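Local coordinates for cell envelope-related transcriptional attenuator domain-containing protein (Streptococcus agalactiae, PDB 3OKZ) that is of unknown function but holds the LytR/CpsA/Psr domain of a longer protein that probably helps attach anionic polymers to the streptococcal cell wall, at residues Ile14-Phe20 with Asn230-Tyr234; Ser42-Leu47 with Met59-Arg64; Asp110-Asn116 with Asn216-Ile221; Leu267-Gln271 with Thr285-Ser289. All coordinates share one frame; numbering follows the deposited sequence.

Contact 1. Residues Ile14-Phe20 with Asn230-Tyr234; sequences IEETKPF and NLLAY
Tyr234 carries this contact, with Phe20 over one face of its ring and the turn Ile14-Thr17 round its hydroxyl. The edge of the Phe20 ring, at CD2 and CE2, points into that face of Tyr234 in a T-shaped stack, with centroids 4.9 Å apart and planes at 84°. At the phenol end, Tyr234 OH donates to Lys18 O over 3.3 Å, reaching it from above the carbonyl plane. A tyrosine suits this place because one residue offers an apolar face to an aromatic neighbour and a hydroxyl to a backbone carbonyl. Ile14 brings its branches to different partners: CG1, beside the backbone N (chi1 -72°), packs 4.2 Å from Tyr234 CZ, CG2 meets Asn230 CB at 3.7 Å, and CD1 touches Leu231 CD2 at 3.8 Å. Beyond it, Thr17 splits its two roles, CG2 resting on Ala233 CB at 3.8 Å while OG1 donates to a water. That water donates in turn to Ile14 O at 2.7 Å, linking the first and last residues of the type I turn; its link to Asn230 O is less sure. Further out, Lys18 forms a salt bridge to Asp279. The contact lays the loop leading into strand 20-28 against the end of helix 228-232, with Ile50 of strand 41-51 and Pro52 of the loop that follows also packed on Tyr234.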
loop_
_atom_site.group_PDB
_atom_site.type_symbol
_atom_site.label_atom_id
_atom_site.label_comp_id
_atom_site.label_asym_id
_atom_site.label_seq_id
_atom_site.Cartn_x
_atom_site.Cartn_y
_atom_site.Cartn_z
ATOM N N ILE A 14 2.388 19.671 1.162
ATOM C CA ILE A 14 0.981 20.020 1.080
ATOM C C ILE A 14 0.746 21.488 1.394
ATOM O O ILE A 14 -0.154 22.111 0.831
ATOM C CB ILE A 14 0.140 19.135 2.023
ATOM C CG1 ILE A 14 0.069 17.712 1.451
ATOM C CG2 ILE A 14 -1.249 19.726 2.204
ATOM C CD1 ILE A 14 -0.812 16.774 2.222
ATOM N N GLU A 15 1.558 22.038 2.293
ATOM C CA GLU A 15 1.436 23.442 2.671
ATOM C C GLU A 15 1.935 24.327 1.544
ATOM O O GLU A 15 1.759 25.541 1.576
ATOM C CB GLU A 15 2.244 23.733 3.937
ATOM C CG GLU A 15 1.825 22.893 5.122
ATOM C CD GLU A 15 2.434 21.514 5.089
ATOM O OE1 GLU A 15 3.524 21.357 5.674
ATOM O OE2 GLU A 15 1.838 20.599 4.477
ATOM N N GLU A 16 2.545 23.706 0.541
ATOM C CA GLU A 16 3.091 24.435 -0.592
ATOM C C GLU A 16 2.550 23.894 -1.906
ATOM O O GLU A 16 3.103 24.165 -2.966
ATOM C CB GLU A 16 4.611 24.321 -0.566
ATOM C CG GLU A 16 5.168 24.541 0.827
ATOM C CD GLU A 16 6.645 24.269 0.926
ATOM O OE1 GLU A 16 7.190 24.414 2.039
ATOM O OE2 GLU A 16 7.262 23.913 -0.100
ATOM N N THR A 17 1.469 23.126 -1.824
ATOM C CA THR A 17 0.836 22.531 -2.989
ATOM C C THR A 17 1.844 21.913 -3.960
ATOM O O THR A 17 1.718 22.058 -5.186
ATOM C CB THR A 17 -0.010 23.565 -3.751
ATOM O OG1 THR A 17 -0.666 24.431 -2.816
ATOM C CG2 THR A 17 -1.077 22.857 -4.584
ATOM N N LYS A 18 2.832 21.219 -3.397
ATOM C CA LYS A 18 3.886 20.551 -4.162
ATOM C C LYS A 18 3.557 19.054 -4.266
ATOM O O LYS A 18 2.997 18.472 -3.332
ATOM C CB LYS A 18 5.227 20.745 -3.446
ATOM C CG LYS A 18 6.432 20.170 -4.175
ATOM C CD LYS A 18 6.715 20.894 -5.497
ATOM C CE LYS A 18 7.769 20.151 -6.326
ATOM N NZ LYS A 18 7.901 20.674 -7.719
ATOM N N PRO A 19 3.890 18.414 -5.407
ATOM C CA PRO A 19 3.623 16.983 -5.608
ATOM C C PRO A 19 4.164 16.183 -4.429
ATOM O O PRO A 19 5.209 16.525 -3.871
ATOM C CB PRO A 19 4.379 16.671 -6.891
ATOM C CG PRO A 19 4.298 17.941 -7.639
ATOM C CD PRO A 19 4.579 18.972 -6.581
ATOM N N PHE A 20 3.479 15.117 -4.037
ATOM C CA PHE A 20 3.998 14.375 -2.910
ATOM C C PHE A 20 3.752 12.881 -2.961
ATOM O O PHE A 20 2.997 12.390 -3.800
ATOM C CB PHE A 20 3.442 14.962 -1.623
ATOM C CG PHE A 20 1.971 14.732 -1.438
ATOM C CD1 PHE A 20 1.509 13.630 -0.720
ATOM C CD2 PHE A 20 1.040 15.624 -1.974
ATOM C CE1 PHE A 20 0.141 13.424 -0.534
ATOM C CE2 PHE A 20 -0.335 15.423 -1.789
ATOM C CZ PHE A 20 -0.783 14.325 -1.070
ATOM N N ASN A 230 -5.795 23.339 1.483
ATOM C CA ASN A 230 -4.558 22.734 1.030
ATOM C C ASN A 230 -4.802 21.377 0.384
ATOM O O ASN A 230 -4.354 21.120 -0.733
ATOM C CB ASN A 230 -3.633 22.583 2.230
ATOM C CG ASN A 230 -3.585 23.836 3.070
ATOM O OD1 ASN A 230 -2.790 24.737 2.815
ATOM N ND2 ASN A 230 -4.458 23.911 4.067
ATOM N N LEU A 231 -5.512 20.509 1.094
ATOM C CA LEU A 231 -5.801 19.185 0.575
ATOM C C LEU A 231 -6.709 19.224 -0.656
ATOM O O LEU A 231 -6.431 18.550 -1.657
ATOM C CB LEU A 231 -6.400 18.330 1.686
ATOM C CG LEU A 231 -5.299 17.816 2.624
ATOM C CD1 LEU A 231 -5.877 17.456 3.982
ATOM C CD2 LEU A 231 -4.611 16.612 1.977
ATOM N N LEU A 232 -7.778 20.017 -0.593
ATOM C CA LEU A 232 -8.694 20.152 -1.725
ATOM C C LEU A 232 -7.900 20.480 -2.981
ATOM O O LEU A 232 -8.333 20.205 -4.101
ATOM C CB LEU A 232 -9.692 21.274 -1.468
ATOM C CG LEU A 232 -10.951 21.027 -0.637
ATOM C CD1 LEU A 232 -10.762 19.891 0.352
ATOM C CD2 LEU A 232 -11.289 22.324 0.081
ATOM N N ALA A 233 -6.734 21.079 -2.787
ATOM C CA ALA A 233 -5.892 21.439 -3.906
ATOM C C ALA A 233 -5.508 20.214 -4.724
ATOM O O ALA A 233 -5.113 20.348 -5.883
ATOM C CB ALA A 233 -4.642 22.153 -3.415
ATOM N N TYR A 234 -5.630 19.018 -4.139
ATOM C CA TYR A 234 -5.261 17.799 -4.864
ATOM C C TYR A 234 -6.455 16.943 -5.308
ATOM O O TYR A 234 -6.287 15.904 -5.961
ATOM C CB TYR A 234 -4.310 16.951 -4.022
ATOM C CG TYR A 234 -3.091 17.684 -3.492
ATOM C CD1 TYR A 234 -3.192 18.539 -2.397
ATOM C CD2 TYR A 234 -1.827 17.485 -4.057
ATOM C CE1 TYR A 234 -2.063 19.177 -1.863
ATOM C CE2 TYR A 234 -0.691 18.116 -3.536
ATOM C CZ TYR A 234 -0.817 18.959 -2.433
ATOM O OH TYR A 234 0.299 19.558 -1.880
HETATM O O HOH W 1 -1.922 22.639 -1.077
#

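Contact 2. Residues Ser42-Leu47 with Met59-Arg64; sequences SDSMIL and MTSLER
Leu47 O is gripped twice: Thr60 N donates to it at 3.0 Å along a nearly straight bond (171°), and a water donates at 2.9 Å. The same water bonds Thr60 OG1, so threonine, a good beta residue, also holds the water that serves the carbonyl. The return bond, Leu47 N to Thr60 O at 2.9 Å, completes an antiparallel hydrogen-bonded pair, and Leu62 N reaches Met45 O beyond it. Between them Ile46 and Ser61 form a non-hydrogen-bonded pair. On their face Ile46 CG2 packs at 3.9 Å against CB of Met59, present as selenomethionine, whereas Ser61 OG shares a second water with Ser44 OG; Arg187 is a further, weak partner of Ser61. Leu47, on the other face from Ile46, has CB 4.5 Å from Leu62 CD1. Past the strand, the long Arg64 chain bends at chi3 (49°) and brings NH2 to Asp43 O at 2.9 Å, a weak bond at the guanidinium edge; Arg64 is poorly ordered, so its position is less certain. Asp43 OD1 lies 3.8 Å from the same NH2, a long salt bridge, and has a stronger partner in Arg170. The chemistry thus runs from a largely apolar hairpin, with water-linked hydroxyls, to a charged end where Asp43, Arg64, Arg170 and Arg182 gather; such a cluster is consistent with the pocket in which LCP proteins hold a phosphate-bearing lipid.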
loop_
_atom_site.group_PDB
_atom_site.type_symbol
_atom_site.label_atom_id
_atom_site.label_comp_id
_atom_site.label_asym_id
_atom_site.label_seq_id
_atom_site.Cartn_x
_atom_site.Cartn_y
_atom_site.Cartn_z
ATOM N N SER A 42 1.547 -5.823 7.786
ATOM C CA SER A 42 1.277 -5.006 6.613
ATOM C C SER A 42 0.423 -5.858 5.699
ATOM O O SER A 42 0.928 -6.716 4.972
ATOM C CB SER A 42 2.577 -4.604 5.898
ATOM O OG SER A 42 3.251 -5.720 5.331
ATOM N N ASP A 43 -0.881 -5.628 5.765
ATOM C CA ASP A 43 -1.832 -6.368 4.959
ATOM C C ASP A 43 -1.781 -5.842 3.535
ATOM O O ASP A 43 -2.226 -6.500 2.596
ATOM C CB ASP A 43 -3.232 -6.196 5.531
ATOM C CG ASP A 43 -4.185 -7.246 5.039
ATOM O OD1 ASP A 43 -3.911 -8.441 5.281
ATOM O OD2 ASP A 43 -5.202 -6.879 4.413
ATOM N N SER A 44 -1.227 -4.643 3.387
ATOM C CA SER A 44 -1.105 -4.010 2.087
ATOM C C SER A 44 -0.177 -2.818 2.143
ATOM O O SER A 44 -0.119 -2.107 3.148
ATOM C CB SER A 44 -2.458 -3.530 1.593
ATOM O OG SER A 44 -2.326 -2.999 0.291
HETATM N N MSE A 45 0.558 -2.607 1.060
HETATM C CA MSE A 45 1.449 -1.480 1.003
HETATM C C MSE A 45 1.422 -0.884 -0.368
HETATM O O MSE A 45 1.702 -1.567 -1.344
HETATM C CB MSE A 45 2.855 -1.898 1.369
HETATM C CG MSE A 45 3.128 -1.732 2.844
HETATM SE SE MSE A 45 4.959 -2.035 3.219
HETATM C CE MSE A 45 4.934 -3.965 3.148
ATOM N N ILE A 46 1.062 0.389 -0.442
ATOM C CA ILE A 46 0.993 1.069 -1.728
ATOM C C ILE A 46 1.642 2.425 -1.621
ATOM O O ILE A 46 1.298 3.207 -0.734
ATOM C CB ILE A 46 -0.456 1.301 -2.196
ATOM C CG1 ILE A 46 -1.271 0.018 -2.070
ATOM C CG2 ILE A 46 -0.455 1.780 -3.626
ATOM C CD1 ILE A 46 -1.695 -0.276 -0.650
ATOM N N LEU A 47 2.584 2.693 -2.520
ATOM C CA LEU A 47 3.269 3.975 -2.549
ATOM C C LEU A 47 2.444 4.832 -3.504
ATOM O O LEU A 47 2.280 4.487 -4.676
ATOM C CB LEU A 47 4.706 3.800 -3.055
ATOM C CG LEU A 47 5.720 4.940 -2.863
ATOM C CD1 LEU A 47 5.562 6.002 -3.956
ATOM C CD2 LEU A 47 5.547 5.540 -1.474
HETATM N N MSE A 59 -0.406 4.761 -8.392
HETATM C CA MSE A 59 -0.374 3.858 -7.252
HETATM C C MSE A 59 0.463 2.647 -7.555
HETATM O O MSE A 59 0.188 1.903 -8.499
HETATM C CB MSE A 59 -1.764 3.377 -6.906
HETATM C CG MSE A 59 -2.726 4.463 -6.551
HETATM SE SE MSE A 59 -4.315 3.620 -5.961
HETATM C CE MSE A 59 -3.912 3.605 -4.070
ATOM N N THR A 60 1.482 2.437 -6.741
ATOM C CA THR A 60 2.333 1.284 -6.924
ATOM C C THR A 60 2.253 0.338 -5.715
ATOM O O THR A 60 2.653 0.675 -4.599
ATOM C CB THR A 60 3.775 1.740 -7.216
ATOM O OG1 THR A 60 3.777 2.470 -8.451
ATOM C CG2 THR A 60 4.723 0.547 -7.366
ATOM N N SER A 61 1.684 -0.841 -5.956
ATOM C CA SER A 61 1.543 -1.866 -4.930
ATOM C C SER A 61 2.912 -2.506 -4.725
ATOM O O SER A 61 3.652 -2.731 -5.684
ATOM C CB SER A 61 0.528 -2.923 -5.381
ATOM O OG SER A 61 -0.736 -2.350 -5.700
ATOM N N LEU A 62 3.250 -2.812 -3.481
ATOM C CA LEU A 62 4.557 -3.391 -3.179
ATOM C C LEU A 62 4.425 -4.811 -2.653
ATOM O O LEU A 62 3.981 -5.026 -1.526
ATOM C CB LEU A 62 5.276 -2.511 -2.153
ATOM C CG LEU A 62 5.154 -1.007 -2.436
ATOM C CD1 LEU A 62 5.816 -0.173 -1.321
ATOM C CD2 LEU A 62 5.777 -0.715 -3.787
ATOM N N GLU A 63 4.833 -5.773 -3.482
ATOM C CA GLU A 63 4.764 -7.201 -3.157
ATOM C C GLU A 63 5.364 -7.552 -1.802
ATOM O O GLU A 63 6.568 -7.427 -1.593
ATOM C CB GLU A 63 5.466 -8.011 -4.247
ATOM C CG GLU A 63 5.508 -9.504 -3.961
ATOM C CD GLU A 63 4.149 -10.054 -3.566
ATOM O OE1 GLU A 63 3.189 -9.900 -4.354
ATOM O OE2 GLU A 63 4.037 -10.636 -2.466
ATOM N N ARG A 64 4.513 -8.011 -0.892
ATOM C CA ARG A 64 4.923 -8.381 0.467
ATOM C C ARG A 64 6.018 -9.435 0.559
ATOM O O ARG A 64 6.713 -9.517 1.573
ATOM C CB ARG A 64 3.714 -8.894 1.239
ATOM C CG ARG A 64 3.001 -10.048 0.527
ATOM C CD ARG A 64 1.925 -10.658 1.400
ATOM N NE ARG A 64 1.058 -9.629 1.958
ATOM C CZ ARG A 64 0.034 -9.875 2.766
ATOM N NH1 ARG A 64 -0.255 -11.125 3.111
ATOM N NH2 ARG A 64 -0.696 -8.872 3.231
HETATM O O HOH W 2 -1.396 -3.245 -2.771
HETATM O O HOH W 3 2.859 5.136 -7.419
#

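Contact 3. Residues Asp110-Asn116 with Asn216-Ile221; sequences DYFMQIN and NMQTNI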
loop_
_atom_site.group_PDB
_atom_site.type_symbol
_atom_site.label_atom_id
_atom_site.label_comp_id
_atom_site.label_asym_id
_atom_site.label_seq_id
_atom_site.Cartn_x
_atom_site.Cartn_y
_atom_site.Cartn_z
ATOM N N ASP A 110 7.262 11.510 1.511
ATOM C CA ASP A 110 6.597 12.638 2.159
ATOM C C ASP A 110 5.696 12.307 3.354
ATOM O O ASP A 110 5.955 12.727 4.484
ATOM C CB ASP A 110 5.792 13.403 1.107
ATOM C CG ASP A 110 6.669 14.212 0.186
ATOM O OD1 ASP A 110 6.297 14.403 -0.986
ATOM O OD2 ASP A 110 7.733 14.669 0.642
ATOM N N TYR A 111 4.633 11.556 3.106
ATOM C CA TYR A 111 3.713 11.219 4.178
ATOM C C TYR A 111 3.529 9.724 4.382
ATOM O O TYR A 111 4.259 8.909 3.828
ATOM C CB TYR A 111 2.359 11.900 3.933
ATOM C CG TYR A 111 2.503 13.388 3.765
ATOM C CD1 TYR A 111 2.704 13.953 2.508
ATOM C CD2 TYR A 111 2.551 14.227 4.881
ATOM C CE1 TYR A 111 2.959 15.317 2.365
ATOM C CE2 TYR A 111 2.809 15.591 4.749
ATOM C CZ TYR A 111 3.018 16.129 3.492
ATOM O OH TYR A 111 3.333 17.463 3.375
ATOM N N PHE A 112 2.538 9.372 5.184
ATOM C CA PHE A 112 2.281 7.986 5.495
ATOM C C PHE A 112 0.896 7.859 6.105
ATOM O O PHE A 112 0.495 8.652 6.962
ATOM C CB PHE A 112 3.340 7.509 6.490
ATOM C CG PHE A 112 2.883 6.406 7.384
ATOM C CD1 PHE A 112 2.999 5.073 6.985
ATOM C CD2 PHE A 112 2.313 6.700 8.622
ATOM C CE1 PHE A 112 2.552 4.039 7.803
ATOM C CE2 PHE A 112 1.858 5.676 9.454
ATOM C CZ PHE A 112 1.978 4.339 9.040
HETATM N N MSE A 113 0.159 6.854 5.661
HETATM C CA MSE A 113 -1.168 6.645 6.200
HETATM C C MSE A 113 -1.437 5.167 6.424
HETATM O O MSE A 113 -1.124 4.312 5.579
HETATM C CB MSE A 113 -2.217 7.226 5.259
HETATM C CG MSE A 113 -3.637 7.011 5.740
HETATM SE SE MSE A 113 -4.958 7.754 4.567
HETATM C CE MSE A 113 -5.189 9.464 5.400
ATOM N N GLN A 114 -2.003 4.862 7.583
ATOM C CA GLN A 114 -2.330 3.480 7.887
ATOM C C GLN A 114 -3.757 3.391 8.375
ATOM O O GLN A 114 -4.218 4.253 9.125
ATOM C CB GLN A 114 -1.358 2.906 8.921
ATOM C CG GLN A 114 -1.426 3.498 10.318
ATOM C CD GLN A 114 -0.233 3.058 11.154
ATOM O OE1 GLN A 114 0.358 2.005 10.911
ATOM N NE2 GLN A 114 0.121 3.860 12.144
ATOM N N ILE A 115 -4.452 2.359 7.904
ATOM C CA ILE A 115 -5.844 2.109 8.263
ATOM C C ILE A 115 -6.025 0.622 8.555
ATOM O O ILE A 115 -5.555 -0.227 7.794
ATOM C CB ILE A 115 -6.785 2.521 7.111
ATOM C CG1 ILE A 115 -6.485 3.971 6.710
ATOM C CG2 ILE A 115 -8.245 2.389 7.546
ATOM C CD1 ILE A 115 -7.496 4.594 5.760
ATOM N N ASN A 116 -6.684 0.297 9.662
ATOM C CA ASN A 116 -6.892 -1.107 10.004
ATOM C C ASN A 116 -8.088 -1.647 9.249
ATOM O O ASN A 116 -8.787 -0.903 8.557
ATOM C CB ASN A 116 -7.099 -1.297 11.511
ATOM C CG ASN A 116 -8.284 -0.539 12.030
ATOM O OD1 ASN A 116 -9.380 -0.641 11.492
ATOM N ND2 ASN A 116 -8.075 0.226 13.087
ATOM N N ASN A 216 -9.829 4.581 13.456
ATOM C CA ASN A 216 -9.126 3.407 12.964
ATOM C C ASN A 216 -8.167 3.639 11.844
ATOM O O ASN A 216 -8.012 2.778 10.973
ATOM C CB ASN A 216 -10.116 2.320 12.542
ATOM C CG ASN A 216 -10.856 1.730 13.720
ATOM O OD1 ASN A 216 -11.806 2.315 14.224
ATOM N ND2 ASN A 216 -10.409 0.578 14.176
HETATM N N MSE A 217 -7.531 4.807 11.863
HETATM C CA MSE A 217 -6.541 5.166 10.857
HETATM C C MSE A 217 -5.660 6.233 11.476
HETATM O O MSE A 217 -6.153 7.145 12.134
HETATM C CB MSE A 217 -7.215 5.679 9.580
HETATM C CG MSE A 217 -7.661 7.129 9.606
HETATM SE SE MSE A 217 -6.492 8.302 8.587
HETATM C CE MSE A 217 -5.795 9.355 10.052
ATOM N N GLN A 218 -4.352 6.090 11.284
ATOM C CA GLN A 218 -3.372 7.023 11.837
ATOM C C GLN A 218 -2.491 7.580 10.715
ATOM O O GLN A 218 -1.878 6.827 9.955
ATOM C CB GLN A 218 -2.522 6.303 12.892
ATOM C CG GLN A 218 -1.666 7.208 13.767
ATOM C CD GLN A 218 -0.228 7.330 13.282
ATOM O OE1 GLN A 218 0.587 8.032 13.889
ATOM N NE2 GLN A 218 0.092 6.646 12.187
ATOM N N THR A 219 -2.438 8.903 10.609
ATOM C CA THR A 219 -1.643 9.532 9.566
ATOM C C THR A 219 -0.505 10.420 10.041
ATOM O O THR A 219 -0.505 10.943 11.154
ATOM C CB THR A 219 -2.513 10.374 8.615
ATOM O OG1 THR A 219 -1.660 11.095 7.724
ATOM C CG2 THR A 219 -3.370 11.364 9.389
ATOM N N ASN A 220 0.463 10.575 9.149
ATOM C CA ASN A 220 1.646 11.387 9.367
ATOM C C ASN A 220 1.248 12.848 9.130
ATOM O O ASN A 220 1.966 13.781 9.492
ATOM C CB ASN A 220 2.711 10.976 8.351
ATOM C CG ASN A 220 4.087 11.356 8.778
ATOM O OD1 ASN A 220 5.055 11.115 8.063
ATOM N ND2 ASN A 220 4.196 11.950 9.959
ATOM N N ILE A 221 0.091 13.024 8.507
ATOM C CA ILE A 221 -0.438 14.336 8.185
ATOM C C ILE A 221 -0.869 15.119 9.416
ATOM O O ILE A 221 -1.125 14.543 10.473
ATOM C CB ILE A 221 -1.634 14.195 7.231
ATOM C CG1 ILE A 221 -1.156 13.594 5.900
ATOM C CG2 ILE A 221 -2.297 15.549 7.003
ATOM C CD1 ILE A 221 -2.266 13.377 4.881
#
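Gln114 faces Gln218 across an antiparallel hydrogen-bonded pair, and its side chain leans over the partner strand. CB stands 4.1 Å from Gln218 O; CG comes to 3.4 Å from that oxygen; at CD the chain forks, NE2 lying 3.7 Å from Gln218 CB while OE1 leaves the pair to bond the hydroxyl of Tyr89. CG sits between the backbone N and the carbonyl carbon (chi1 67°), and the chain runs extended beyond it, which carries the amide over the neighbouring residue. A glutamine can do this because it has an apolar shaft to lay on the sheet and a polar end for Tyr89. The backbones bind reciprocally: Gln114 N donates to Gln218 O, and Gln218 N returns to Gln114 O in the carbonyl plane at 2.8 Å. On the opposite face, Ile115 places CG1 on Met217 CB, while the methyl CE of Met113 meets Met217 SE at 3.6 Å, both residues being selenomethionines. Phe112 O receives Asn220 N almost end on and, more weakly, Thr219 OG1. That hydroxyl also accepts Ile221 N over 2.7 Å at 166°, an ST turn that bends the chain away after its short strand. At the far end Asn116 N bonds Asn216 O at 3.1 Å, and Asn116, the N-cap of helix 117-126, accepts Gly119 N at OD1. Phe112 and Gln114 lie against Ala94 of helix 93-105. This is the edge of the mixed central beta sheet of an alpha/beta fold, strand 217-219 being one of its two edge strands, antiparallel to 111-116.

Contact 4. Residues Leu267-Gln271 with Thr285-Ser289; sequences LLAVQ and TLKTS
Leu268 and Leu286 mark the nearest backbone approach, CA to CA 5.6 Å, where residues 285-288, extended but not part of a regular strand, pass one flank of helix 264-277. The connection after this helix of the alpha/beta fold returns and crosses its flank, presenting Leu286 and Thr288 to it. Leu268 and Leu286 run antiparallel alongside each other. In Leu268, CG anti to the backbone N (chi1 -167°) brings CD2 within 3.6 Å of Leu286 CB. Leu286 CD1 meets Leu267 and Gln271, one helical turn apart, coming to 4.2 Å from Leu267 CG, and Leu292 also covers Leu286. Gln271 crosses Leu286 at about a right angle, its CD 3.7 Å from Leu286 CD1; its amide lies near Lys287 O, with its orientation uncertain, and Asp106 also touches it. Glutamine serves here as a long chain that can lie over a leucine. Lys287 directs its CB away from the helix, as suits an exposed charged residue alternating with inward-facing neighbours. The last of these is Thr288, whose OG1 bonds both Leu104 O and Ala290 N and so joins the connection to helix 93-105, which Leu267 also touches. Leu267 CD2 closes the contact, resting 3.7 Å from Thr288 CB.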
loop_
_atom_site.group_PDB
_atom_site.type_symbol
_atom_site.label_atom_id
_atom_site.label_comp_id
_atom_site.label_asym_id
_atom_site.label_seq_id
_atom_site.Cartn_x
_atom_site.Cartn_y
_atom_site.Cartn_z
ATOM N N LEU A 267 13.560 -2.658 -10.966
ATOM C CA LEU A 267 13.472 -1.787 -9.808
ATOM C C LEU A 267 13.927 -0.362 -10.087
ATOM O O LEU A 267 13.363 0.582 -9.544
ATOM C CB LEU A 267 14.256 -2.382 -8.629
ATOM C CG LEU A 267 14.323 -1.555 -7.340
ATOM C CD1 LEU A 267 12.954 -1.056 -6.954
ATOM C CD2 LEU A 267 14.902 -2.395 -6.236
ATOM N N LEU A 268 14.935 -0.194 -10.933
ATOM C CA LEU A 268 15.408 1.151 -11.254
ATOM C C LEU A 268 14.266 1.880 -11.963
ATOM O O LEU A 268 13.737 2.866 -11.455
ATOM C CB LEU A 268 16.649 1.075 -12.156
ATOM C CG LEU A 268 17.528 2.309 -12.424
ATOM C CD1 LEU A 268 16.851 3.245 -13.396
ATOM C CD2 LEU A 268 17.835 3.008 -11.117
ATOM N N ALA A 269 13.880 1.370 -13.127
ATOM C CA ALA A 269 12.799 1.946 -13.915
ATOM C C ALA A 269 11.614 2.413 -13.067
ATOM O O ALA A 269 11.104 3.524 -13.239
ATOM C CB ALA A 269 12.319 0.932 -14.934
ATOM N N VAL A 270 11.178 1.548 -12.162
ATOM C CA VAL A 270 10.047 1.833 -11.289
ATOM C C VAL A 270 10.350 2.996 -10.349
ATOM O O VAL A 270 9.486 3.843 -10.093
ATOM C CB VAL A 270 9.668 0.583 -10.451
ATOM C CG1 VAL A 270 8.452 0.871 -9.594
ATOM C CG2 VAL A 270 9.402 -0.595 -11.373
ATOM N N GLN A 271 11.574 3.027 -9.828
ATOM C CA GLN A 271 11.975 4.098 -8.931
ATOM C C GLN A 271 11.822 5.395 -9.706
ATOM O O GLN A 271 11.012 6.250 -9.367
ATOM C CB GLN A 271 13.447 3.951 -8.516
ATOM C CG GLN A 271 13.806 2.763 -7.625
ATOM C CD GLN A 271 15.250 2.838 -7.148
ATOM O OE1 GLN A 271 15.691 2.053 -6.309
ATOM N NE2 GLN A 271 15.993 3.794 -7.690
ATOM N N THR A 285 22.348 4.898 -12.104
ATOM C CA THR A 285 22.781 3.654 -11.482
ATOM C C THR A 285 21.838 3.409 -10.319
ATOM O O THR A 285 21.447 4.335 -9.618
ATOM C CB THR A 285 24.241 3.736 -10.959
ATOM O OG1 THR A 285 24.269 4.406 -9.693
ATOM C CG2 THR A 285 25.116 4.503 -11.944
ATOM N N LEU A 286 21.470 2.157 -10.122
ATOM C CA LEU A 286 20.542 1.797 -9.069
ATOM C C LEU A 286 21.147 1.655 -7.671
ATOM O O LEU A 286 22.317 1.310 -7.515
ATOM C CB LEU A 286 19.823 0.503 -9.480
ATOM C CG LEU A 286 19.051 -0.346 -8.472
ATOM C CD1 LEU A 286 17.994 0.481 -7.758
ATOM C CD2 LEU A 286 18.407 -1.505 -9.222
ATOM N N LYS A 287 20.321 1.944 -6.668
ATOM C CA LYS A 287 20.664 1.836 -5.249
ATOM C C LYS A 287 19.370 1.403 -4.572
ATOM O O LYS A 287 18.307 1.957 -4.849
ATOM C CB LYS A 287 21.116 3.186 -4.682
ATOM C CG LYS A 287 21.182 3.252 -3.160
ATOM C CD LYS A 287 21.585 4.647 -2.716
ATOM C CE LYS A 287 21.328 4.894 -1.235
ATOM N NZ LYS A 287 22.202 4.079 -0.350
ATOM N N THR A 288 19.459 0.407 -3.703
ATOM C CA THR A 288 18.294 -0.118 -3.005
ATOM C C THR A 288 18.782 -0.989 -1.873
ATOM O O THR A 288 19.958 -1.343 -1.825
ATOM C CB THR A 288 17.436 -1.013 -3.918
ATOM O OG1 THR A 288 16.251 -1.417 -3.222
ATOM C CG2 THR A 288 18.211 -2.257 -4.302
ATOM N N SER A 289 17.882 -1.343 -0.962
ATOM C CA SER A 289 18.263 -2.208 0.152
ATOM C C SER A 289 17.761 -3.617 -0.118
ATOM O O SER A 289 17.939 -4.520 0.694
ATOM C CB SER A 289 17.686 -1.679 1.467
ATOM O OG SER A 289 16.307 -1.384 1.338
#

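From the N terminus, residues 14-20 open the widest loop, which contact 1 closes only at 230-234. Within it the chain enters the central sheet: contact 2 shuts a short hairpin between neighbouring strands 41-51 and 56-62, and contact 3 later joins strand 111-116 to the edge strand 217-219. These two follow in series, reach the same sheet, and none of the loops cross. Contacts 1 and 3 touch, since the Tyr111 hydroxyl probably bonds Ile14 N and its ring meets Phe20. Contact 4 comes after all the others, folding the C-terminal connection onto helix 264-277, its centre about 17 Å from that of contact 2.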